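Local coordinates for protein beta-lactamase OXA-2 (Salmonella typhimurium, PDB 1K38) that hydrolyses the beta-lactam ring of penicillins such as oxacillin as a class D serine beta-lactamase, and so confers antibiotic resistance, at residues P40-K44 with K45-P49; R118-K122 with I123-N127; L143-S146 with A147-I151; H168-L171 with V172-L175. All coordinates share one frame; numbering follows the deposited sequence.

Contact 1 (P40-K44 with K45-P49); sequences PVRSK and KRYSP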
loop_
_atom_site.group_PDB
_atom_site.type_symbol
_atom_site.label_atom_id
_atom_site.label_comp_id
_atom_site.label_asym_id
_atom_site.label_seq_id
_atom_site.Cartn_x
_atom_site.Cartn_y
_atom_site.Cartn_z
ATOM N N PRO A 40 -23.717 6.193 -20.187
ATOM C CA PRO A 40 -24.357 6.534 -18.914
ATOM C C PRO A 40 -25.457 5.574 -18.482
ATOM O O PRO A 40 -25.573 5.254 -17.301
ATOM C CB PRO A 40 -24.865 7.961 -19.148
ATOM C CG PRO A 40 -25.011 8.048 -20.631
ATOM C CD PRO A 40 -23.799 7.316 -21.134
ATOM N N VAL A 41 -26.264 5.101 -19.424
ATOM C CA VAL A 41 -27.332 4.180 -19.058
ATOM C C VAL A 41 -26.770 2.875 -18.494
ATOM O O VAL A 41 -27.230 2.390 -17.455
ATOM C CB VAL A 41 -28.252 3.875 -20.264
ATOM C CG1 VAL A 41 -29.264 2.806 -19.888
ATOM C CG2 VAL A 41 -28.975 5.147 -20.694
ATOM N N ARG A 42 -25.772 2.305 -19.163
ATOM C CA ARG A 42 -25.195 1.067 -18.664
ATOM C C ARG A 42 -24.453 1.293 -17.350
ATOM O O ARG A 42 -24.365 0.388 -16.520
ATOM C CB ARG A 42 -24.241 0.447 -19.691
ATOM C CG ARG A 42 -23.627 -0.862 -19.200
ATOM C CD ARG A 42 -22.871 -1.601 -20.291
ATOM N NE ARG A 42 -22.157 -2.744 -19.732
ATOM C CZ ARG A 42 -22.068 -3.937 -20.308
ATOM N NH1 ARG A 42 -22.653 -4.165 -21.477
ATOM N NH2 ARG A 42 -21.390 -4.906 -19.709
ATOM N N SER A 43 -23.930 2.500 -17.153
ATOM C CA SER A 43 -23.186 2.790 -15.931
ATOM C C SER A 43 -24.069 2.706 -14.690
ATOM O O SER A 43 -23.565 2.591 -13.573
ATOM C CB SER A 43 -22.533 4.176 -16.009
ATOM O OG SER A 43 -23.478 5.210 -15.799
ATOM N N LYS A 44 -25.385 2.753 -14.887
ATOM C CA LYS A 44 -26.321 2.678 -13.775
ATOM C C LYS A 44 -27.023 1.322 -13.686
ATOM O O LYS A 44 -27.864 1.111 -12.813
ATOM C CB LYS A 44 -27.358 3.800 -13.889
ATOM C CG LYS A 44 -26.743 5.198 -13.852
ATOM C CD LYS A 44 -27.801 6.289 -13.952
ATOM C CE LYS A 44 -28.713 6.293 -12.734
ATOM N NZ LYS A 44 -27.962 6.546 -11.469
ATOM N N LYS A 45 -26.675 0.404 -14.584
ATOM C CA LYS A 45 -27.271 -0.926 -14.592
ATOM C C LYS A 45 -26.564 -1.831 -13.587
ATOM O O LYS A 45 -25.333 -1.885 -13.542
ATOM C CB LYS A 45 -27.183 -1.537 -15.993
ATOM C CG LYS A 45 -27.865 -2.890 -16.122
ATOM C CD LYS A 45 -27.904 -3.361 -17.569
ATOM C CE LYS A 45 -28.724 -2.421 -18.436
ATOM N NZ LYS A 45 -30.136 -2.329 -17.980
ATOM N N ARG A 46 -27.340 -2.540 -12.777
ATOM C CA ARG A 46 -26.755 -3.429 -11.783
ATOM C C ARG A 46 -26.400 -4.807 -12.320
ATOM O O ARG A 46 -27.187 -5.443 -13.028
ATOM C CB ARG A 46 -27.695 -3.572 -10.582
ATOM C CG ARG A 46 -27.783 -2.321 -9.736
ATOM C CD ARG A 46 -28.746 -2.514 -8.583
ATOM N NE ARG A 46 -28.664 -1.428 -7.615
ATOM C CZ ARG A 46 -29.563 -1.209 -6.661
ATOM N NH1 ARG A 46 -30.625 -1.997 -6.549
ATOM N NH2 ARG A 46 -29.398 -0.206 -5.812
ATOM N N TYR A 47 -25.198 -5.255 -11.974
ATOM C CA TYR A 47 -24.686 -6.555 -12.385
ATOM C C TYR A 47 -24.048 -7.233 -11.180
ATOM O O TYR A 47 -23.679 -6.570 -10.209
ATOM C CB TYR A 47 -23.597 -6.402 -13.452
ATOM C CG TYR A 47 -24.041 -5.839 -14.782
ATOM C CD1 TYR A 47 -24.795 -6.605 -15.669
ATOM C CD2 TYR A 47 -23.648 -4.563 -15.182
ATOM C CE1 TYR A 47 -25.140 -6.115 -16.924
ATOM C CE2 TYR A 47 -23.987 -4.064 -16.432
ATOM C CZ TYR A 47 -24.729 -4.847 -17.302
ATOM O OH TYR A 47 -25.031 -4.372 -18.557
ATOM N N SER A 48 -23.908 -8.553 -11.243
ATOM C CA SER A 48 -23.258 -9.279 -10.159
ATOM C C SER A 48 -21.866 -8.670 -10.005
ATOM O O SER A 48 -21.172 -8.448 -10.996
ATOM C CB SER A 48 -23.118 -10.760 -10.519
ATOM O OG SER A 48 -22.217 -11.405 -9.639
ATOM N N PRO A 49 -21.435 -8.396 -8.764
ATOM C CA PRO A 49 -20.105 -7.811 -8.571
ATOM C C PRO A 49 -18.973 -8.803 -8.798
ATOM O O PRO A 49 -17.834 -8.409 -9.028
ATOM C CB PRO A 49 -20.157 -7.325 -7.124
ATOM C CG PRO A 49 -20.998 -8.364 -6.469
ATOM C CD PRO A 49 -22.127 -8.568 -7.473
HETATM O O HOH W 1 -22.975 -0.869 -14.492
#
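Arg-42 and Tyr-47 meet across the exit of a short, weakly bonded helical turn, about 40-43, where the chain runs out into the loop leading toward helix 56-64. Among side chains the main contact is polar atom over flat group: Tyr-47 OH lies above the centre of the Arg-42 guanidinium, 3.5 Å from Arg-42 CZ, while the ring and guanidinium planes stand 40° apart. The arginine reaches this place because its chain is extended from CG to NE, with CG anti to the backbone N (chi1 -180°). Its N-H groups point to other partners: NE bonds Asn-215 OD1 and NH2 forms a salt bridge with Asp-217, which holds the flat group beneath the tyrosine hydroxyl. Tyr-47 also packs on Met-196 and Trp-198 of strand 196-205.

A backbone bond closes the turn: Lys-45 N donates to Arg-42 O at 3.0 Å, with an N-H...O angle of 159°. A side-chain bond adds to it, Ser-43 OG donating to Pro-40 O over 2.6 Å.

A water bridges two carbonyl oxygens, donating to Arg-42 O at 2.8 Å and to Lys-45 O at 2.7 Å.

Contact 2 (R118-K122 with I123-N127); sequences RYLKK and IDYGN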
loop_
_atom_site.group_PDB
_atom_site.type_symbol
_atom_site.label_atom_id
_atom_site.label_comp_id
_atom_site.label_asym_id
_atom_site.label_seq_id
_atom_site.Cartn_x
_atom_site.Cartn_y
_atom_site.Cartn_z
ATOM N N ARG A 118 -27.226 -7.859 7.031
ATOM C CA ARG A 118 -27.034 -6.671 7.852
ATOM C C ARG A 118 -25.828 -5.859 7.384
ATOM O O ARG A 118 -25.891 -4.634 7.319
ATOM C CB ARG A 118 -26.862 -7.051 9.326
ATOM C CG ARG A 118 -28.158 -7.472 10.008
ATOM C CD ARG A 118 -28.009 -7.495 11.524
ATOM N NE ARG A 118 -27.115 -8.556 11.984
ATOM C CZ ARG A 118 -27.400 -9.852 11.920
ATOM N NH1 ARG A 118 -28.557 -10.257 11.415
ATOM N NH2 ARG A 118 -26.526 -10.748 12.362
ATOM N N TYR A 119 -24.734 -6.543 7.058
ATOM C CA TYR A 119 -23.531 -5.859 6.586
ATOM C C TYR A 119 -23.804 -5.132 5.274
ATOM O O TYR A 119 -23.433 -3.967 5.108
ATOM C CB TYR A 119 -22.386 -6.850 6.363
ATOM C CG TYR A 119 -21.622 -7.250 7.604
ATOM C CD1 TYR A 119 -21.162 -6.291 8.505
ATOM C CD2 TYR A 119 -21.301 -8.585 7.842
ATOM C CE1 TYR A 119 -20.396 -6.654 9.613
ATOM C CE2 TYR A 119 -20.537 -8.958 8.943
ATOM C CZ TYR A 119 -20.088 -7.989 9.821
ATOM O OH TYR A 119 -19.319 -8.361 10.898
ATOM N N LEU A 120 -24.452 -5.823 4.340
ATOM C CA LEU A 120 -24.760 -5.231 3.042
ATOM C C LEU A 120 -25.655 -4.013 3.196
ATOM O O LEU A 120 -25.488 -3.016 2.493
ATOM C CB LEU A 120 -25.427 -6.267 2.131
ATOM C CG LEU A 120 -24.498 -7.335 1.545
ATOM C CD1 LEU A 120 -25.315 -8.480 0.947
ATOM C CD2 LEU A 120 -23.605 -6.694 0.490
ATOM N N LYS A 121 -26.597 -4.090 4.129
ATOM C CA LYS A 121 -27.511 -2.986 4.367
ATOM C C LYS A 121 -26.792 -1.792 4.989
ATOM O O LYS A 121 -27.065 -0.646 4.635
ATOM C CB LYS A 121 -28.657 -3.434 5.280
ATOM C CG LYS A 121 -29.776 -2.409 5.415
ATOM C CD LYS A 121 -30.871 -2.885 6.366
ATOM C CE LYS A 121 -30.455 -2.749 7.828
ATOM N NZ LYS A 121 -29.216 -3.509 8.166
ATOM N N LYS A 122 -25.862 -2.054 5.905
ATOM C CA LYS A 122 -25.147 -0.963 6.558
ATOM C C LYS A 122 -24.241 -0.179 5.609
ATOM O O LYS A 122 -23.925 0.977 5.878
ATOM C CB LYS A 122 -24.349 -1.482 7.763
ATOM C CG LYS A 122 -23.099 -2.278 7.439
ATOM C CD LYS A 122 -22.635 -3.077 8.656
ATOM C CE LYS A 122 -22.483 -2.201 9.896
ATOM N NZ LYS A 122 -22.209 -3.007 11.127
ATOM N N ILE A 123 -23.822 -0.792 4.504
ATOM C CA ILE A 123 -22.989 -0.069 3.546
ATOM C C ILE A 123 -23.770 0.275 2.279
ATOM O O ILE A 123 -23.200 0.779 1.316
ATOM C CB ILE A 123 -21.705 -0.851 3.151
ATOM C CG1 ILE A 123 -22.060 -2.195 2.515
ATOM C CG2 ILE A 123 -20.826 -1.061 4.378
ATOM C CD1 ILE A 123 -20.858 -2.908 1.903
ATOM N N ASP A 124 -25.075 -0.001 2.291
ATOM C CA ASP A 124 -25.948 0.304 1.156
ATOM C C ASP A 124 -25.278 -0.099 -0.156
ATOM O O ASP A 124 -25.169 0.701 -1.087
ATOM C CB ASP A 124 -26.264 1.805 1.166
ATOM C CG ASP A 124 -27.255 2.209 0.096
ATOM O OD1 ASP A 124 -28.272 1.506 -0.071
ATOM O OD2 ASP A 124 -27.019 3.244 -0.565
ATOM N N TYR A 125 -24.850 -1.357 -0.219
ATOM C CA TYR A 125 -24.145 -1.900 -1.382
ATOM C C TYR A 125 -25.065 -2.516 -2.438
ATOM O O TYR A 125 -25.563 -3.628 -2.273
ATOM C CB TYR A 125 -23.122 -2.932 -0.890
ATOM C CG TYR A 125 -22.163 -3.459 -1.937
ATOM C CD1 TYR A 125 -22.495 -4.552 -2.733
ATOM C CD2 TYR A 125 -20.898 -2.892 -2.092
ATOM C CE1 TYR A 125 -21.585 -5.077 -3.653
ATOM C CE2 TYR A 125 -19.987 -3.403 -3.005
ATOM C CZ TYR A 125 -20.331 -4.496 -3.780
ATOM O OH TYR A 125 -19.408 -5.018 -4.656
ATOM N N GLY A 126 -25.273 -1.786 -3.531
ATOM C CA GLY A 126 -26.132 -2.280 -4.597
ATOM C C GLY A 126 -27.516 -2.629 -4.081
ATOM O O GLY A 126 -28.094 -1.872 -3.303
ATOM N N ASN A 127 -28.053 -3.771 -4.501
ATOM C CA ASN A 127 -29.376 -4.166 -4.037
ATOM C C ASN A 127 -29.309 -4.822 -2.657
ATOM O O ASN A 127 -30.333 -5.214 -2.094
ATOM C CB ASN A 127 -30.060 -5.098 -5.053
ATOM C CG ASN A 127 -29.291 -6.383 -5.299
ATOM O OD1 ASN A 127 -28.343 -6.709 -4.584
ATOM N ND2 ASN A 127 -29.709 -7.126 -6.318
#
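Leu-120 and Tyr-125 meet across a Schellman motif that ends helix 113-122: the end of the leucine reaches the base of the tyrosine side chain. The two side chains cross obliquely, and Leu-120 CD2 is 4.0 Å from Tyr-125 CD1 and equally close to Tyr-125 CB, so it touches the root of the ring while the hydroxyl end leads away. Tyr-125 has CG beside its carbonyl carbon (chi1 -172°), which sends the ring inward, where Phe-53 and Phe-153 meet it edge-to-face. Ile-123, the first residue to leave helical geometry, lays CG1 back against the helix end, 3.5 Å from Leu-120 O. It packs on Phe-60, Phe-153 and Phe-164, so this isoleucine and the tyrosine both join the helix end to the hydrophobic interior.

The backbone evidence for the motif is a pair of bonds around Asp-124, whose positive phi (44°) reverses the chain. Asp-124 N donates to Lys-121 O at 3.1 Å. The wider loop is closed by a straighter bond: Tyr-125 N to Leu-120 O, 3.2 Å long with an N-H...O angle of 171°.

Contact 3 (L143-S146 with A147-I151); sequences LAIS and AQEQI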
loop_
_atom_site.group_PDB
_atom_site.type_symbol
_atom_site.label_atom_id
_atom_site.label_comp_id
_atom_site.label_asym_id
_atom_site.label_seq_id
_atom_site.Cartn_x
_atom_site.Cartn_y
_atom_site.Cartn_z
ATOM N N LEU A 143 -27.172 -10.772 -5.468
ATOM C CA LEU A 143 -26.454 -9.508 -5.312
ATOM C C LEU A 143 -26.058 -8.849 -6.635
ATOM O O LEU A 143 -25.494 -9.492 -7.523
ATOM C CB LEU A 143 -25.204 -9.716 -4.449
ATOM C CG LEU A 143 -24.472 -8.431 -4.046
ATOM C CD1 LEU A 143 -25.385 -7.547 -3.215
ATOM C CD2 LEU A 143 -23.223 -8.791 -3.255
ATOM N N ALA A 144 -26.359 -7.560 -6.757
ATOM C CA ALA A 144 -26.033 -6.809 -7.967
ATOM C C ALA A 144 -25.748 -5.349 -7.631
ATOM O O ALA A 144 -26.352 -4.781 -6.720
ATOM C CB ALA A 144 -27.180 -6.907 -8.968
ATOM N N ILE A 145 -24.833 -4.745 -8.384
ATOM C CA ILE A 145 -24.436 -3.358 -8.160
ATOM C C ILE A 145 -23.995 -2.717 -9.482
ATOM O O ILE A 145 -23.480 -3.402 -10.364
ATOM C CB ILE A 145 -23.279 -3.311 -7.122
ATOM C CG1 ILE A 145 -22.925 -1.866 -6.773
ATOM C CG2 ILE A 145 -22.067 -4.067 -7.666
ATOM C CD1 ILE A 145 -21.961 -1.740 -5.590
ATOM N N SER A 146 -24.205 -1.409 -9.625
ATOM C CA SER A 146 -23.825 -0.716 -10.857
ATOM C C SER A 146 -22.433 -0.102 -10.785
ATOM O O SER A 146 -21.841 0.013 -9.707
ATOM C CB SER A 146 -24.818 0.398 -11.172
ATOM O OG SER A 146 -24.623 1.503 -10.303
ATOM N N ALA A 147 -21.920 0.310 -11.940
ATOM C CA ALA A 147 -20.603 0.930 -11.989
ATOM C C ALA A 147 -20.604 2.221 -11.177
ATOM O O ALA A 147 -19.632 2.521 -10.488
ATOM C CB ALA A 147 -20.202 1.213 -13.436
ATOM N N GLN A 148 -21.693 2.983 -11.248
ATOM C CA GLN A 148 -21.758 4.223 -10.491
ATOM C C GLN A 148 -21.798 3.942 -8.995
ATOM O O GLN A 148 -21.209 4.682 -8.204
ATOM C CB GLN A 148 -22.965 5.066 -10.926
ATOM C CG GLN A 148 -22.718 5.782 -12.252
ATOM C CD GLN A 148 -23.655 6.953 -12.485
ATOM O OE1 GLN A 148 -23.995 7.687 -11.553
ATOM N NE2 GLN A 148 -24.062 7.146 -13.735
ATOM N N GLU A 149 -22.473 2.864 -8.610
ATOM C CA GLU A 149 -22.548 2.493 -7.202
ATOM C C GLU A 149 -21.187 2.004 -6.695
ATOM O O GLU A 149 -20.846 2.200 -5.527
ATOM C CB GLU A 149 -23.626 1.428 -6.997
ATOM C CG GLU A 149 -25.030 1.963 -7.233
ATOM C CD GLU A 149 -26.102 0.919 -7.022
ATOM O OE1 GLU A 149 -25.958 -0.196 -7.560
ATOM O OE2 GLU A 149 -27.097 1.219 -6.329
ATOM N N GLN A 150 -20.407 1.375 -7.572
ATOM C CA GLN A 150 -19.075 0.913 -7.182
ATOM C C GLN A 150 -18.215 2.137 -6.871
ATOM O O GLN A 150 -17.442 2.135 -5.914
ATOM C CB GLN A 150 -18.419 0.106 -8.310
ATOM C CG GLN A 150 -19.062 -1.256 -8.565
ATOM C CD GLN A 150 -18.279 -2.416 -7.968
ATOM O OE1 GLN A 150 -17.585 -2.263 -6.958
ATOM N NE2 GLN A 150 -18.394 -3.590 -8.589
ATOM N N ILE A 151 -18.345 3.179 -7.690
ATOM C CA ILE A 151 -17.574 4.402 -7.477
ATOM C C ILE A 151 -17.917 4.993 -6.114
ATOM O O ILE A 151 -17.026 5.325 -5.337
ATOM C CB ILE A 151 -17.874 5.460 -8.571
ATOM C CG1 ILE A 151 -17.351 4.980 -9.931
ATOM C CG2 ILE A 151 -17.246 6.795 -8.188
ATOM C CD1 ILE A 151 -15.843 5.006 -10.071
#
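Ser-146 and Glu-149 are brought together by complementary first torsions. The serine OG sits between its own backbone N and carbonyl carbon (chi1 74°), facing the first turn of the helix, whereas Glu-149 has CG beside its backbone N (chi1 -68°) and then runs extended, which carries the carboxylate back to Ser-146 N. Two reciprocal bonds result. Glu-149 N donates to Ser-146 OG at 3.1 Å, and Ser-146 N donates to Glu-149 OE1 at 3.0 Å, the latter nearly straight at 162° and received on the anti lone pair, away from OE2. The fit is tight: Ser-146 OG lies 3.1 Å from Glu-149 CG.

This exchange defines a capping box at the start of helix 147-158, with Ser-146 as N-cap. The helix's own ladder begins with Gln-150 N donating to Ser-146 O at 2.9 Å. OE2 of the glutamate forms a salt bridge with Arg-46, so both carboxylate oxygens are engaged and the group's rotation is fixed from two directions; the nearby cation and the helix start would probably favour the ionised form.

Beside the polar box, Ile-145 adds an apolar flank. Its CG1 approaches Glu-149 CB to 3.4 Å, while its other branch, CG2, lies 3.8 Å from Gln-150 NE2, the two side chains crossing at about a right angle. Gln-150 NE2 bonds Thr-52 OG1, next in sequence to the predicted acylated serine, Ser-51. On another face, Ala-147 and Ile-151 rest on strands 21-27 and 208-217 of the central sheet.

Contact 4 (H168-L171 with V172-L175); sequences HQRL and VKDL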
loop_
_atom_site.group_PDB
_atom_site.type_symbol
_atom_site.label_atom_id
_atom_site.label_comp_id
_atom_site.label_asym_id
_atom_site.label_seq_id
_atom_site.Cartn_x
_atom_site.Cartn_y
_atom_site.Cartn_z
ATOM N N HIS A 168 -9.302 -1.994 9.537
ATOM C CA HIS A 168 -9.759 -2.951 8.529
ATOM C C HIS A 168 -9.861 -2.291 7.160
ATOM O O HIS A 168 -9.533 -2.905 6.140
ATOM C CB HIS A 168 -11.115 -3.543 8.921
ATOM C CG HIS A 168 -11.057 -4.433 10.120
ATOM N ND1 HIS A 168 -9.884 -5.002 10.569
ATOM C CD2 HIS A 168 -12.032 -4.875 10.950
ATOM C CE1 HIS A 168 -10.140 -5.755 11.625
ATOM N NE2 HIS A 168 -11.435 -5.695 11.875
ATOM N N GLN A 169 -10.315 -1.044 7.137
ATOM C CA GLN A 169 -10.415 -0.316 5.877
ATOM C C GLN A 169 -9.016 -0.104 5.306
ATOM O O GLN A 169 -8.809 -0.226 4.095
ATOM C CB GLN A 169 -11.129 1.024 6.082
ATOM C CG GLN A 169 -12.577 0.873 6.533
ATOM C CD GLN A 169 -13.297 2.204 6.653
ATOM O OE1 GLN A 169 -13.620 2.844 5.651
ATOM N NE2 GLN A 169 -13.545 2.633 7.886
ATOM N N ARG A 170 -8.047 0.196 6.169
ATOM C CA ARG A 170 -6.682 0.388 5.692
ATOM C C ARG A 170 -6.083 -0.919 5.178
ATOM O O ARG A 170 -5.398 -0.935 4.154
ATOM C CB ARG A 170 -5.795 0.967 6.795
ATOM C CG ARG A 170 -6.191 2.371 7.202
ATOM C CD ARG A 170 -5.080 3.074 7.976
ATOM N NE ARG A 170 -5.526 4.390 8.430
ATOM C CZ ARG A 170 -5.762 5.427 7.631
ATOM N NH1 ARG A 170 -5.582 5.327 6.316
ATOM N NH2 ARG A 170 -6.231 6.558 8.146
ATOM N N LEU A 171 -6.339 -2.020 5.879
ATOM C CA LEU A 171 -5.822 -3.306 5.436
ATOM C C LEU A 171 -6.383 -3.654 4.060
ATOM O O LEU A 171 -5.644 -4.105 3.182
ATOM C CB LEU A 171 -6.175 -4.414 6.435
ATOM C CG LEU A 171 -5.782 -5.837 6.016
ATOM C CD1 LEU A 171 -4.311 -5.874 5.609
ATOM C CD2 LEU A 171 -6.052 -6.809 7.171
ATOM N N VAL A 172 -7.681 -3.448 3.858
ATOM C CA VAL A 172 -8.267 -3.763 2.563
ATOM C C VAL A 172 -7.664 -2.887 1.462
ATOM O O VAL A 172 -7.371 -3.380 0.376
ATOM C CB VAL A 172 -9.807 -3.610 2.587
ATOM C CG1 VAL A 172 -10.373 -3.740 1.174
ATOM C CG2 VAL A 172 -10.411 -4.687 3.474
ATOM N N LYS A 173 -7.466 -1.598 1.731
ATOM C CA LYS A 173 -6.878 -0.727 0.712
ATOM C C LYS A 173 -5.451 -1.156 0.391
ATOM O O LYS A 173 -4.975 -0.979 -0.732
ATOM C CB LYS A 173 -6.931 0.742 1.154
ATOM C CG LYS A 173 -8.331 1.328 1.027
ATOM C CD LYS A 173 -8.396 2.806 1.401
ATOM C CE LYS A 173 -8.303 3.015 2.904
ATOM N NZ LYS A 173 -8.481 4.448 3.282
ATOM N N ASP A 174 -4.765 -1.733 1.370
ATOM C CA ASP A 174 -3.412 -2.198 1.130
ATOM C C ASP A 174 -3.454 -3.475 0.283
ATOM O O ASP A 174 -2.662 -3.642 -0.642
ATOM C CB ASP A 174 -2.685 -2.458 2.445
ATOM C CG ASP A 174 -1.187 -2.423 2.273
ATOM O OD1 ASP A 174 -0.558 -1.367 2.550
ATOM O OD2 ASP A 174 -0.651 -3.447 1.821
ATOM N N LEU A 175 -4.393 -4.365 0.586
ATOM C CA LEU A 175 -4.533 -5.612 -0.166
ATOM C C LEU A 175 -4.845 -5.343 -1.644
ATOM O O LEU A 175 -4.486 -6.134 -2.519
ATOM C CB LEU A 175 -5.635 -6.481 0.461
ATOM C CG LEU A 175 -5.346 -6.988 1.881
ATOM C CD1 LEU A 175 -6.592 -7.648 2.460
ATOM C CD2 LEU A 175 -4.182 -7.973 1.847
#
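Lys-173 folds back along the preceding turn of helix 166-175, a buried alpha-helix at the subunit interface, and meets Gln-169 O with much of its length. CB is 3.6 Å from that oxygen; CG lies 3.5 Å and CD 4.1 Å from Gln-169 O. A bend at chi3 (-74°) then brings CE back to 3.5 Å from Gln-169 O. At the tip, NZ leaves the helix and bonds Leu-157 O, Tyr-158 O and Asn-160 OD1, three oxygens that grip the buried ammonium and tie this helix to the end of helix 147-158 and the residues beyond it.

Arg-170 NH1 approaches the same ammonium, Lys-173 NZ, to 4.3 Å. Both cations gather at Glu-70 of the second subunit, which forms a salt bridge with Arg-170 NH2 and a long, weak ion pair with Lys-173 NZ. Asp-174 OD2 is similarly shared, between Arg-93 of its own chain and Arg-187 of the second subunit.

Regular i to i+4 bonds give the helical evidence: Val-172 N to His-168 O and Lys-173 N to Gln-169 O are both 3.0 Å long. On a further face, Val-172 packs against helix 56-64. Leu-171 CD1 lies 4.0 Å from Leu-175 CG, one turn on.

How the contacts relate
Along the chain the contacts follow in numerical order, all within the transpeptidase-like domain. Contacts 1 and 3 are closest, their centres 6 Å apart: the loop after helix 40-43 lies against the start of helix 147-158. Contact 2, centred 11 Å from contact 3, ends helix 113-122 and meets the loop before helix 147-158 through a probable bond from Asn-127 N to Ala-144 O. Contact 4, on helix 166-175, lies about 25 Å from contact 1 between centres, across the chain's centre. Contacts 1 to 3 touch one another; side chains of contacts 2 and 3 come about 9 Å from that of the predicted acylated Ser-51, two residues after contact 1, while contact 4 faces the second subunit.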